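Alpha-1,2-Mannosidase (PDB 1HCU) probably trims alpha-1,2-linked mannoses from high-mannose N-glycans on glycoproteins, as a calcium-dependent glycosidase of glycosyl hydrolase family 47. Local coordinates at residues Ser111-Leu116 against Thr128-Leu133; Asn174-Gly179 against Met244-Glu249; Leu280-Ser285 against Phe355-Ser360; Ser348-Glu353 against Ser419-Ala424. All coordinates share one frame; numbering follows the deposited sequence.

Contact 1: Ser111-Leu116 against Thr128-Leu133. With NAG (2-acetamido-2-deoxy-beta-D-glucopyranose), chain G.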
loop_
_atom_site.group_PDB
_atom_site.type_symbol
_atom_site.label_atom_id
_atom_site.label_comp_id
_atom_site.label_asym_id
_atom_site.label_seq_id
_atom_site.Cartn_x
_atom_site.Cartn_y
_atom_site.Cartn_z
ATOM N N SER A 111 -5.023 -12.999 -3.605
ATOM C CA SER A 111 -5.307 -13.045 -2.173
ATOM C C SER A 111 -6.661 -13.719 -1.956
ATOM O O SER A 111 -6.815 -14.552 -1.059
ATOM C CB SER A 111 -5.297 -11.635 -1.561
ATOM O OG SER A 111 -6.296 -10.808 -2.131
ATOM N N ALA A 112 -7.640 -13.370 -2.789
ATOM C CA ALA A 112 -8.961 -13.974 -2.686
ATOM C C ALA A 112 -8.829 -15.476 -2.932
ATOM O O ALA A 112 -9.446 -16.287 -2.241
ATOM C CB ALA A 112 -9.902 -13.360 -3.712
ATOM N N TYR A 113 -8.014 -15.848 -3.911
ATOM C CA TYR A 113 -7.828 -17.259 -4.211
ATOM C C TYR A 113 -7.228 -17.995 -3.007
ATOM O O TYR A 113 -7.737 -19.039 -2.596
ATOM C CB TYR A 113 -6.931 -17.408 -5.437
ATOM C CG TYR A 113 -6.731 -18.833 -5.885
ATOM C CD1 TYR A 113 -7.737 -19.537 -6.545
ATOM C CD2 TYR A 113 -5.524 -19.477 -5.644
ATOM C CE1 TYR A 113 -7.534 -20.857 -6.953
ATOM C CE2 TYR A 113 -5.312 -20.773 -6.037
ATOM C CZ TYR A 113 -6.310 -21.463 -6.687
ATOM O OH TYR A 113 -6.063 -22.770 -7.032
ATOM N N ASP A 114 -6.164 -17.439 -2.428
ATOM C CA ASP A 114 -5.526 -18.065 -1.278
ATOM C C ASP A 114 -6.456 -18.155 -0.066
ATOM O O ASP A 114 -6.437 -19.148 0.658
ATOM C CB ASP A 114 -4.238 -17.325 -0.889
ATOM C CG ASP A 114 -3.052 -17.696 -1.777
ATOM O OD1 ASP A 114 -3.056 -18.808 -2.347
ATOM O OD2 ASP A 114 -2.103 -16.890 -1.889
ATOM N N LEU A 115 -7.273 -17.133 0.157
ATOM C CA LEU A 115 -8.183 -17.165 1.291
ATOM C C LEU A 115 -9.318 -18.177 1.080
ATOM O O LEU A 115 -9.606 -18.985 1.968
ATOM C CB LEU A 115 -8.762 -15.771 1.550
ATOM C CG LEU A 115 -7.766 -14.691 2.007
ATOM C CD1 LEU A 115 -8.478 -13.351 2.113
ATOM C CD2 LEU A 115 -7.155 -15.069 3.342
ATOM N N LEU A 116 -9.940 -18.148 -0.097
ATOM C CA LEU A 116 -11.045 -19.058 -0.401
ATOM C C LEU A 116 -10.635 -20.534 -0.490
ATOM O O LEU A 116 -11.486 -21.417 -0.453
ATOM C CB LEU A 116 -11.749 -18.619 -1.696
ATOM C CG LEU A 116 -12.460 -17.262 -1.573
ATOM C CD1 LEU A 116 -13.211 -16.947 -2.853
ATOM C CD2 LEU A 116 -13.420 -17.294 -0.399
ATOM N N THR A 128 -15.712 -23.754 -9.088
ATOM C CA THR A 128 -15.410 -23.275 -10.430
ATOM C C THR A 128 -15.185 -21.767 -10.407
ATOM O O THR A 128 -14.361 -21.242 -11.152
ATOM C CB THR A 128 -16.554 -23.599 -11.420
ATOM O OG1 THR A 128 -16.748 -25.016 -11.480
ATOM C CG2 THR A 128 -16.223 -23.083 -12.815
ATOM N N LEU A 129 -15.925 -21.074 -9.548
ATOM C CA LEU A 129 -15.799 -19.626 -9.427
ATOM C C LEU A 129 -14.474 -19.292 -8.770
ATOM O O LEU A 129 -13.780 -18.357 -9.172
ATOM C CB LEU A 129 -16.954 -19.064 -8.598
ATOM C CG LEU A 129 -18.016 -18.224 -9.326
ATOM C CD1 LEU A 129 -18.125 -18.610 -10.796
ATOM C CD2 LEU A 129 -19.346 -18.397 -8.614
ATOM N N VAL A 130 -14.120 -20.063 -7.754
ATOM C CA VAL A 130 -12.859 -19.847 -7.073
ATOM C C VAL A 130 -11.718 -20.020 -8.079
ATOM O O VAL A 130 -10.815 -19.181 -8.154
ATOM C CB VAL A 130 -12.678 -20.841 -5.924
ATOM C CG1 VAL A 130 -11.288 -20.707 -5.339
ATOM C CG2 VAL A 130 -13.734 -20.591 -4.863
ATOM N N ASN A 131 -11.768 -21.099 -8.858
ATOM C CA ASN A 131 -10.736 -21.369 -9.862
ATOM C C ASN A 131 -10.588 -20.232 -10.871
ATOM O O ASN A 131 -9.497 -20.011 -11.400
ATOM C CB ASN A 131 -11.035 -22.664 -10.630
ATOM C CG ASN A 131 -10.852 -23.912 -9.782
ATOM O OD1 ASN A 131 -10.504 -23.839 -8.600
ATOM N ND2 ASN A 131 -11.090 -25.076 -10.391
ATOM N N SER A 132 -11.682 -19.527 -11.152
ATOM C CA SER A 132 -11.638 -18.417 -12.101
ATOM C C SER A 132 -10.654 -17.340 -11.657
ATOM O O SER A 132 -9.948 -16.754 -12.483
ATOM C CB SER A 132 -13.027 -17.783 -12.271
ATOM O OG SER A 132 -13.896 -18.629 -13.001
ATOM N N LEU A 133 -10.613 -17.081 -10.352
ATOM C CA LEU A 133 -9.714 -16.071 -9.809
ATOM C C LEU A 133 -8.300 -16.330 -10.320
ATOM O O LEU A 133 -7.674 -15.447 -10.902
ATOM C CB LEU A 133 -9.732 -16.100 -8.272
ATOM C CG LEU A 133 -11.071 -15.849 -7.563
ATOM C CD1 LEU A 133 -10.949 -16.156 -6.076
ATOM C CD2 LEU A 133 -11.502 -14.404 -7.774
HETATM C C1 NAG G . -21.313 -22.035 -10.026
HETATM C C2 NAG G . -20.992 -22.112 -11.523
HETATM C C3 NAG G . -22.191 -22.696 -12.290
HETATM C C4 NAG G . -22.662 -24.002 -11.662
HETATM C C5 NAG G . -22.897 -23.817 -10.160
HETATM C C6 NAG G . -23.252 -25.119 -9.476
HETATM C C7 NAG G . -20.325 -20.582 -13.268
HETATM C C8 NAG G . -21.361 -19.997 -14.215
HETATM N N2 NAG G . -20.698 -20.776 -12.007
HETATM O O3 NAG G . -21.830 -22.930 -13.645
HETATM O O4 NAG G . -23.871 -24.414 -12.290
HETATM O O5 NAG G . -21.700 -23.322 -9.529
HETATM O O6 NAG G . -24.502 -25.026 -8.813
HETATM O O7 NAG G . -19.198 -20.852 -13.681
#

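Contact 2: Asn174-Gly179 against Met244-Glu249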
loop_
_atom_site.group_PDB
_atom_site.type_symbol
_atom_site.label_atom_id
_atom_site.label_comp_id
_atom_site.label_asym_id
_atom_site.label_seq_id
_atom_site.Cartn_x
_atom_site.Cartn_y
_atom_site.Cartn_z
ATOM N N ASN A 174 10.764 3.728 -12.389
ATOM C CA ASN A 174 11.182 4.005 -11.015
ATOM C C ASN A 174 11.262 2.699 -10.221
ATOM O O ASN A 174 10.612 1.713 -10.573
ATOM C CB ASN A 174 10.238 5.012 -10.313
ATOM C CG ASN A 174 8.778 4.557 -10.270
ATOM O OD1 ASN A 174 7.986 4.871 -11.166
ATOM N ND2 ASN A 174 8.420 3.822 -9.229
ATOM N N VAL A 175 12.067 2.700 -9.160
ATOM C CA VAL A 175 12.262 1.515 -8.337
ATOM C C VAL A 175 10.990 0.991 -7.684
ATOM O O VAL A 175 10.826 -0.218 -7.537
ATOM C CB VAL A 175 13.350 1.750 -7.238
ATOM C CG1 VAL A 175 14.683 2.067 -7.900
ATOM C CG2 VAL A 175 12.938 2.872 -6.295
ATOM N N ALA A 176 10.079 1.873 -7.292
ATOM C CA ALA A 176 8.850 1.379 -6.686
ATOM C C ALA A 176 8.070 0.511 -7.677
ATOM O O ALA A 176 7.662 -0.595 -7.340
ATOM C CB ALA A 176 7.981 2.536 -6.198
ATOM N N GLU A 177 7.876 0.995 -8.900
ATOM C CA GLU A 177 7.109 0.238 -9.891
ATOM C C GLU A 177 7.827 -1.009 -10.409
ATOM O O GLU A 177 7.189 -1.981 -10.808
ATOM C CB GLU A 177 6.701 1.161 -11.048
ATOM C CG GLU A 177 5.962 2.404 -10.541
ATOM C CD GLU A 177 5.206 3.160 -11.617
ATOM O OE1 GLU A 177 5.040 4.387 -11.462
ATOM O OE2 GLU A 177 4.766 2.534 -12.606
ATOM N N ILE A 178 9.154 -0.979 -10.386
ATOM C CA ILE A 178 9.952 -2.112 -10.816
ATOM C C ILE A 178 10.012 -3.148 -9.696
ATOM O O ILE A 178 9.897 -4.348 -9.937
ATOM C CB ILE A 178 11.402 -1.695 -11.113
ATOM C CG1 ILE A 178 11.452 -0.763 -12.324
ATOM C CG2 ILE A 178 12.258 -2.937 -11.326
ATOM C CD1 ILE A 178 12.828 -0.175 -12.576
ATOM N N GLY A 179 10.188 -2.663 -8.468
ATOM C CA GLY A 179 10.305 -3.543 -7.318
ATOM C C GLY A 179 9.044 -3.935 -6.574
ATOM O O GLY A 179 9.123 -4.459 -5.464
ATOM N N MET A 244 9.297 5.146 -4.678
ATOM C CA MET A 244 10.285 4.261 -4.060
ATOM C C MET A 244 9.743 3.396 -2.925
ATOM O O MET A 244 10.154 2.244 -2.770
ATOM C CB MET A 244 11.478 5.093 -3.550
ATOM C CG MET A 244 12.603 4.289 -2.891
ATOM S SD MET A 244 14.095 5.314 -2.571
ATOM C CE MET A 244 14.814 5.400 -4.237
ATOM N N ASP A 245 8.814 3.945 -2.145
ATOM C CA ASP A 245 8.239 3.240 -0.997
ATOM C C ASP A 245 8.071 1.721 -1.072
ATOM O O ASP A 245 8.733 0.981 -0.340
ATOM C CB ASP A 245 6.883 3.850 -0.620
ATOM C CG ASP A 245 5.961 4.043 -1.828
ATOM O OD1 ASP A 245 6.143 3.365 -2.871
ATOM O OD2 ASP A 245 5.042 4.881 -1.717
ATOM N N SER A 246 7.186 1.247 -1.941
ATOM C CA SER A 246 6.928 -0.187 -2.011
ATOM C C SER A 246 8.115 -1.087 -2.372
ATOM O O SER A 246 8.042 -2.296 -2.176
ATOM C CB SER A 246 5.714 -0.471 -2.920
ATOM O OG SER A 246 5.783 0.203 -4.167
ATOM N N PHE A 247 9.205 -0.507 -2.880
ATOM C CA PHE A 247 10.398 -1.295 -3.211
ATOM C C PHE A 247 11.053 -1.839 -1.935
ATOM O O PHE A 247 11.335 -3.033 -1.837
ATOM C CB PHE A 247 11.426 -0.458 -3.978
ATOM C CG PHE A 247 12.811 -1.043 -3.941
ATOM C CD1 PHE A 247 13.787 -0.495 -3.121
ATOM C CD2 PHE A 247 13.102 -2.205 -4.648
ATOM C CE1 PHE A 247 15.042 -1.104 -2.995
ATOM C CE2 PHE A 247 14.345 -2.821 -4.530
ATOM C CZ PHE A 247 15.318 -2.272 -3.700
ATOM N N TYR A 248 11.307 -0.949 -0.976
ATOM C CA TYR A 248 11.898 -1.336 0.303
ATOM C C TYR A 248 10.946 -2.282 1.025
ATOM O O TYR A 248 11.380 -3.250 1.653
ATOM C CB TYR A 248 12.147 -0.103 1.184
ATOM C CG TYR A 248 13.242 0.799 0.665
ATOM C CD1 TYR A 248 13.056 2.178 0.574
ATOM C CD2 TYR A 248 14.453 0.268 0.236
ATOM C CE1 TYR A 248 14.049 3.002 0.062
ATOM C CE2 TYR A 248 15.450 1.079 -0.275
ATOM C CZ TYR A 248 15.242 2.442 -0.363
ATOM O OH TYR A 248 16.227 3.240 -0.895
ATOM N N GLU A 249 9.649 -1.997 0.918
ATOM C CA GLU A 249 8.607 -2.809 1.549
ATOM C C GLU A 249 8.663 -4.274 1.104
ATOM O O GLU A 249 8.668 -5.183 1.938
ATOM C CB GLU A 249 7.213 -2.227 1.222
ATOM C CG GLU A 249 6.005 -2.931 1.873
ATOM C CD GLU A 249 4.653 -2.392 1.369
ATOM O OE1 GLU A 249 3.594 -2.981 1.705
ATOM O OE2 GLU A 249 4.649 -1.379 0.637
#

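Contact 3: Leu280-Ser285 against Phe355-Ser360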
loop_
_atom_site.group_PDB
_atom_site.type_symbol
_atom_site.label_atom_id
_atom_site.label_comp_id
_atom_site.label_asym_id
_atom_site.label_seq_id
_atom_site.Cartn_x
_atom_site.Cartn_y
_atom_site.Cartn_z
ATOM N N LEU A 280 18.050 9.241 7.720
ATOM C CA LEU A 280 16.774 9.806 7.282
ATOM C C LEU A 280 15.869 10.215 8.446
ATOM O O LEU A 280 14.957 11.026 8.267
ATOM C CB LEU A 280 16.034 8.816 6.371
ATOM C CG LEU A 280 16.727 8.417 5.051
ATOM C CD1 LEU A 280 15.768 7.597 4.199
ATOM C CD2 LEU A 280 17.147 9.661 4.287
ATOM N N GLY A 281 16.120 9.654 9.629
ATOM C CA GLY A 281 15.322 10.001 10.791
ATOM C C GLY A 281 15.499 11.488 11.033
ATOM O O GLY A 281 16.627 11.969 11.147
ATOM N N SER A 282 14.399 12.229 11.105
ATOM C CA SER A 282 14.484 13.670 11.307
ATOM C C SER A 282 13.518 14.136 12.399
ATOM O O SER A 282 12.410 13.592 12.541
ATOM C CB SER A 282 14.190 14.381 9.977
ATOM O OG SER A 282 14.337 15.788 10.082
ATOM N N HIS A 283 13.931 15.143 13.167
ATOM C CA HIS A 283 13.095 15.657 14.253
ATOM C C HIS A 283 12.716 17.118 14.048
ATOM O O HIS A 283 13.582 17.956 13.825
ATOM C CB HIS A 283 13.830 15.507 15.597
ATOM C CG HIS A 283 14.369 14.133 15.839
ATOM N ND1 HIS A 283 13.557 13.029 16.002
ATOM C CD2 HIS A 283 15.640 13.676 15.909
ATOM C CE1 HIS A 283 14.305 11.951 16.159
ATOM N NE2 HIS A 283 15.574 12.316 16.106
ATOM N N PRO A 284 11.412 17.439 14.107
ATOM C CA PRO A 284 10.964 18.825 13.929
ATOM C C PRO A 284 11.568 19.720 15.007
ATOM O O PRO A 284 11.571 19.367 16.186
ATOM C CB PRO A 284 9.449 18.727 14.070
ATOM C CG PRO A 284 9.152 17.361 13.553
ATOM C CD PRO A 284 10.259 16.526 14.179
ATOM N N SER A 285 12.069 20.879 14.597
ATOM C CA SER A 285 12.688 21.808 15.527
ATOM C C SER A 285 11.773 22.205 16.698
ATOM O O SER A 285 12.254 22.450 17.797
ATOM C CB SER A 285 13.169 23.063 14.779
ATOM O OG SER A 285 12.095 23.772 14.182
ATOM N N PHE A 355 3.310 17.211 4.252
ATOM C CA PHE A 355 3.635 18.131 5.330
ATOM C C PHE A 355 5.146 18.301 5.420
ATOM O O PHE A 355 5.902 17.489 4.885
ATOM C CB PHE A 355 3.067 17.633 6.674
ATOM C CG PHE A 355 3.663 16.331 7.154
ATOM C CD1 PHE A 355 4.807 16.315 7.947
ATOM C CD2 PHE A 355 3.075 15.118 6.802
ATOM C CE1 PHE A 355 5.357 15.110 8.388
ATOM C CE2 PHE A 355 3.619 13.907 7.237
ATOM C CZ PHE A 355 4.761 13.904 8.032
ATOM N N ALA A 356 5.582 19.360 6.097
ATOM C CA ALA A 356 7.011 19.629 6.228
ATOM C C ALA A 356 7.388 20.230 7.587
ATOM O O ALA A 356 6.527 20.629 8.367
ATOM C CB ALA A 356 7.461 20.554 5.100
ATOM N N TRP A 357 8.682 20.294 7.864
ATOM C CA TRP A 357 9.136 20.833 9.135
ATOM C C TRP A 357 10.544 21.389 8.989
ATOM O O TRP A 357 11.072 21.480 7.880
ATOM C CB TRP A 357 9.098 19.732 10.202
ATOM C CG TRP A 357 9.984 18.553 9.886
ATOM C CD1 TRP A 357 11.232 18.312 10.380
ATOM C CD2 TRP A 357 9.704 17.485 8.968
ATOM N NE1 TRP A 357 11.750 17.165 9.828
ATOM C CE2 TRP A 357 10.834 16.637 8.958
ATOM C CE3 TRP A 357 8.610 17.162 8.152
ATOM C CZ2 TRP A 357 10.902 15.486 8.162
ATOM C CZ3 TRP A 357 8.681 16.011 7.355
ATOM C CH2 TRP A 357 9.817 15.193 7.369
ATOM N N VAL A 358 11.139 21.785 10.106
ATOM C CA VAL A 358 12.497 22.301 10.097
ATOM C C VAL A 358 13.346 21.251 10.808
ATOM O O VAL A 358 13.078 20.914 11.964
ATOM C CB VAL A 358 12.600 23.640 10.859
ATOM C CG1 VAL A 358 14.024 24.160 10.794
ATOM C CG2 VAL A 358 11.642 24.669 10.262
ATOM N N ASP A 359 14.346 20.713 10.116
ATOM C CA ASP A 359 15.212 19.701 10.718
ATOM C C ASP A 359 15.875 20.309 11.950
ATOM O O ASP A 359 16.555 21.324 11.844
ATOM C CB ASP A 359 16.289 19.264 9.728
ATOM C CG ASP A 359 17.118 18.114 10.248
ATOM O OD1 ASP A 359 16.970 16.987 9.719
ATOM O OD2 ASP A 359 17.914 18.330 11.190
ATOM N N SER A 360 15.689 19.689 13.111
ATOM C CA SER A 360 16.266 20.217 14.351
ATOM C C SER A 360 17.785 20.176 14.412
ATOM O O SER A 360 18.394 20.913 15.181
ATOM C CB SER A 360 15.722 19.462 15.565
ATOM O OG SER A 360 16.234 18.142 15.614
#

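Contact 4: Ser348-Glu353 against Ser419-Ala424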
loop_
_atom_site.group_PDB
_atom_site.type_symbol
_atom_site.label_atom_id
_atom_site.label_comp_id
_atom_site.label_asym_id
_atom_site.label_seq_id
_atom_site.Cartn_x
_atom_site.Cartn_y
_atom_site.Cartn_z
ATOM N N SER A 348 -9.460 18.555 11.643
ATOM C CA SER A 348 -10.345 17.434 11.343
ATOM C C SER A 348 -9.914 16.136 12.038
ATOM O O SER A 348 -10.692 15.180 12.118
ATOM C CB SER A 348 -10.409 17.188 9.836
ATOM O OG SER A 348 -9.153 16.753 9.346
ATOM N N GLY A 349 -8.687 16.103 12.543
ATOM C CA GLY A 349 -8.206 14.893 13.177
ATOM C C GLY A 349 -7.723 13.904 12.122
ATOM O O GLY A 349 -7.469 12.743 12.426
ATOM N N ILE A 350 -7.590 14.371 10.881
ATOM C CA ILE A 350 -7.124 13.544 9.768
ATOM C C ILE A 350 -5.771 14.071 9.271
ATOM O O ILE A 350 -5.577 15.284 9.168
ATOM C CB ILE A 350 -8.151 13.561 8.593
ATOM C CG1 ILE A 350 -9.486 12.975 9.073
ATOM C CG2 ILE A 350 -7.612 12.766 7.396
ATOM C CD1 ILE A 350 -10.633 13.113 8.084
ATOM N N GLY A 351 -4.846 13.163 8.961
ATOM C CA GLY A 351 -3.523 13.567 8.502
ATOM C C GLY A 351 -3.464 14.165 7.102
ATOM O O GLY A 351 -4.242 13.782 6.233
ATOM N N PRO A 352 -2.543 15.111 6.854
ATOM C CA PRO A 352 -2.383 15.765 5.550
ATOM C C PRO A 352 -1.688 14.867 4.530
ATOM O O PRO A 352 -1.022 13.906 4.895
ATOM C CB PRO A 352 -1.555 17.002 5.887
ATOM C CG PRO A 352 -0.669 16.506 6.989
ATOM C CD PRO A 352 -1.615 15.686 7.849
ATOM N N GLU A 353 -1.858 15.193 3.254
ATOM C CA GLU A 353 -1.260 14.436 2.158
ATOM C C GLU A 353 0.242 14.685 2.133
ATOM O O GLU A 353 1.044 13.779 1.887
ATOM C CB GLU A 353 -1.877 14.890 0.842
ATOM C CG GLU A 353 -2.358 13.763 -0.021
ATOM C CD GLU A 353 -1.238 13.112 -0.758
ATOM O OE1 GLU A 353 -0.309 13.850 -1.134
ATOM O OE2 GLU A 353 -1.286 11.890 -0.977
ATOM N N SER A 419 -12.745 7.108 13.206
ATOM C CA SER A 419 -13.808 8.059 13.554
ATOM C C SER A 419 -13.642 9.421 12.883
ATOM O O SER A 419 -14.604 9.975 12.339
ATOM C CB SER A 419 -13.882 8.263 15.072
ATOM O OG SER A 419 -14.143 7.045 15.737
ATOM N N ALA A 420 -12.432 9.971 12.936
ATOM C CA ALA A 420 -12.176 11.263 12.309
ATOM C C ALA A 420 -12.436 11.157 10.809
ATOM O O ALA A 420 -13.055 12.039 10.206
ATOM C CB ALA A 420 -10.743 11.710 12.566
ATOM N N ILE A 421 -11.974 10.064 10.214
ATOM C CA ILE A 421 -12.151 9.829 8.787
ATOM C C ILE A 421 -13.622 9.771 8.366
ATOM O O ILE A 421 -14.025 10.453 7.425
ATOM C CB ILE A 421 -11.455 8.514 8.352
ATOM C CG1 ILE A 421 -9.934 8.683 8.436
ATOM C CG2 ILE A 421 -11.897 8.121 6.949
ATOM C CD1 ILE A 421 -9.157 7.411 8.156
ATOM N N GLU A 422 -14.437 8.973 9.048
ATOM C CA GLU A 422 -15.830 8.908 8.636
ATOM C C GLU A 422 -16.659 10.137 8.974
ATOM O O GLU A 422 -17.612 10.446 8.261
ATOM C CB GLU A 422 -16.519 7.641 9.157
ATOM C CG GLU A 422 -16.421 7.354 10.630
ATOM C CD GLU A 422 -17.183 6.083 10.996
ATOM O OE1 GLU A 422 -17.130 5.112 10.208
ATOM O OE2 GLU A 422 -17.828 6.049 12.069
ATOM N N ASP A 423 -16.297 10.855 10.031
ATOM C CA ASP A 423 -17.051 12.051 10.384
ATOM C C ASP A 423 -16.869 13.150 9.332
ATOM O O ASP A 423 -17.786 13.930 9.081
ATOM C CB ASP A 423 -16.638 12.589 11.763
ATOM C CG ASP A 423 -17.047 11.667 12.905
ATOM O OD1 ASP A 423 -18.122 11.037 12.820
ATOM O OD2 ASP A 423 -16.302 11.588 13.901
ATOM N N ALA A 424 -15.694 13.208 8.710
ATOM C CA ALA A 424 -15.441 14.234 7.704
ATOM C C ALA A 424 -15.577 13.728 6.270
ATOM O O ALA A 424 -15.982 14.475 5.383
ATOM C CB ALA A 424 -14.061 14.842 7.915
HETATM O O HOH W 1 -13.131 14.453 11.572
#

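Contact 1: Ser111-Leu116 against Thr128-Leu133
Y113 and L133 meet where the two helices come together, with Y113 CB and L133 CB 4.2 Å apart. The CD1 methyl of L133 sits 3.7 Å from the backbone N of Y113 and 3.8 Å from A112 CB, and L116 CD1 approaches the same methyl at 4.0 Å, its side chain crossing that of L133 at about a right angle. One methyl is thereby held among three residues of the partner helix. Beside it, the Y113 ring turns to V130. The first torsion carries CG anti to the backbone N (chi1 -177°), and the ring beyond it meets the partner backbone with its edge: V130 O lies in the ring plane, 3.5 Å from Y113 CD1, an arrangement that sets a carbonyl oxygen against the slightly positive ring hydrogens. The two methyls of V130 divide their work, CG1 resting 3.9 Å from Y113 CD1 and CG2 meeting L116 CD1 at 4.2 Å. The motif is a helical hairpin: helices 98-117 and 127-144 follow each other through a short connection and run roughly antiparallel, as consecutive helices do in the (alpha/alpha)7 barrel of family 47; the axes of 111-116 and 128-133 approach to 9.0 Å at 142°. Further out, L62 and I66 of helix 56-67 and L78 of helix 71-80 pack on A112, L116 and L133. On the other flank of helix 127-144, L129 CD1 touches N2 of an N-acetylglucosamine attached to the protein, while D114, turned away from the hairpin, forms a salt bridge with R187.

Contact 2: Asn174-Gly179 against Met244-Glu249
The single-turn helix 175-178 meets the chain entering helix 245-257 at very short range, the CA atoms of A176 and M244 being 4.2 Å apart, and at G179 the chain leaves helical geometry. Such proximity is possible because the facing residue is small: A176 CB lies 3.3 Å from the backbone N of M244. Next to it V175 and M244 run side by side, pointing the same way. The V175 CG2 methyl is 3.7 Å from M244 CG, and the bend of the methionine at its last torsion (chi3 -77°) brings CE round to 3.8 Å from that same methyl. F247 makes the next contact. F247 CB touches V175 O at 3.6 Å, and with CG anti to the backbone N (chi1 161°) its ring presents an edge to G179, whose CA is 4.1 Å from F247 CD2. A beta carbon at G179 would run into that ring atom, so the glycine lets the phenylalanine lie close. L208 of helix 196-209 and I222 also pack against F247. No hydrogen bond joins the two segments directly; A176 pairs with L243 through the backbone, and S180 OG bonds to both A176 O and S246 OG. D245, a predicted active-site residue, stands at this junction with E393, likewise predicted, nearby, and a calcium ion lies about 6 Å from the side chain of S246. Further along the helix, E249 bonds to T485, a calcium-binding residue. The apolar contacts of V175 and the close fit of A176 lie against the residues flanking D245, and probably help fix where that acid stands.

Contact 3: Leu280-Ser285 against Phe355-Ser360
A single beta bridge, P284 with D359, joins the chain just beyond two strands of the antiparallel sheet, strand 281-282 and strand 354-356, where the segments run almost perpendicular to each other. Two backbone bonds frame it: S285 N donates to V358 O at 2.8 Å, and S360 N to H283 O, also at 2.8 Å. Beside the bridge runs a short chain of hydrogen bonds through S282. Its OG, anti to the backbone N (chi1 -176°), accepts a hydrogen bond from W357 NE1 at 2.9 Å; this bond is nearly straight (168°) and lies in the indole plane. The same hydroxyl then donates to D359 OD1 at 2.9 Å, arriving from above the carboxylate, 55° out of its plane. With its proton given to D359 and an N-H received from W357, the serine helps to hold both partners. The other carboxylate oxygen, D359 OD2, takes the backbone N-H groups of V361 and T362. P284 lies against the indole, P284 CG standing 4.2 Å from the centroid of the five-membered ring of W357 in an off-centre CH-pi contact. A leucine in place of W357 would probably leave the S282 hydroxyl without its N-H donor and open a gap beside the P284 ring. At the far end of 280-285, S285 OG comes 3.4 Å from V358 CB and bonds to Y376 OH, which also takes the backbone N-H of V358. Strands 292-297 and 300-306 run between the two joined strands in the sheet, F292 meeting the W357 ring and P303 pairing with its backbone, while Y376 brings in helix 373-379.

Contact 4: Ser348-Glu353 against Ser419-Ala424
I350 and A420 carry the tight part of this contact, in which a loop leans on helix 408-425. The isoleucine CG1 is anti to the carbonyl carbon (chi1 -62°), and the branch continues extended, taking CD1 onto the helix surface: I350 CD1 is 3.4 Å from A420 O, 3.7 Å from I421 CA and 3.8 Å from A424 CB. In return A420 CB fits against the loop backbone, 3.4 Å from G349 O and 3.5 Å from S348 O, and a beta carbon on G349 would crowd it. An alanine in place of I350 would probably open a gap over the helix between A420 and A424. Next to this close packing the link is looser and made by water, which donates to S348 O at 2.6 Å and to A420 O at 2.8 Å. S348 shapes the loop through an ST turn, its OG accepting a hydrogen bond from I350 N at 3.2 Å while also bonding to V437 O. Just downstream lies E353, a predicted proton donor, in a salt bridge with R391. The chemistry is therefore mixed: A420 O, bonded to A424 N, is touched by the I350 CD1 methyl and takes a further hydrogen bond from the water, which joins loop and helix where no direct hydrogen bond does.

In the fold
From the N terminus, contact 1 comes first and closes the smallest loop, only 11 residues between its segments, which lie on two successive helices. Contact 2 follows in series, closing 64 residues and bringing helix 175-178 against the start of helix 245-257, near the calcium. The last two contacts cross: 280-285 is followed by 348-353, then 355-360, then 419-424, so that 348-353 and 355-360 adjoin in the sequence, one in each contact. No contact nests within another. Contact 3 joins the chain just past strands 281-282 and 354-356, whereas contact 4 ties the loop before strand 354-356 to helix 408-425. Contacts 1 and 3 lie on opposite sides of the chain's centre, about 45 Å between centres.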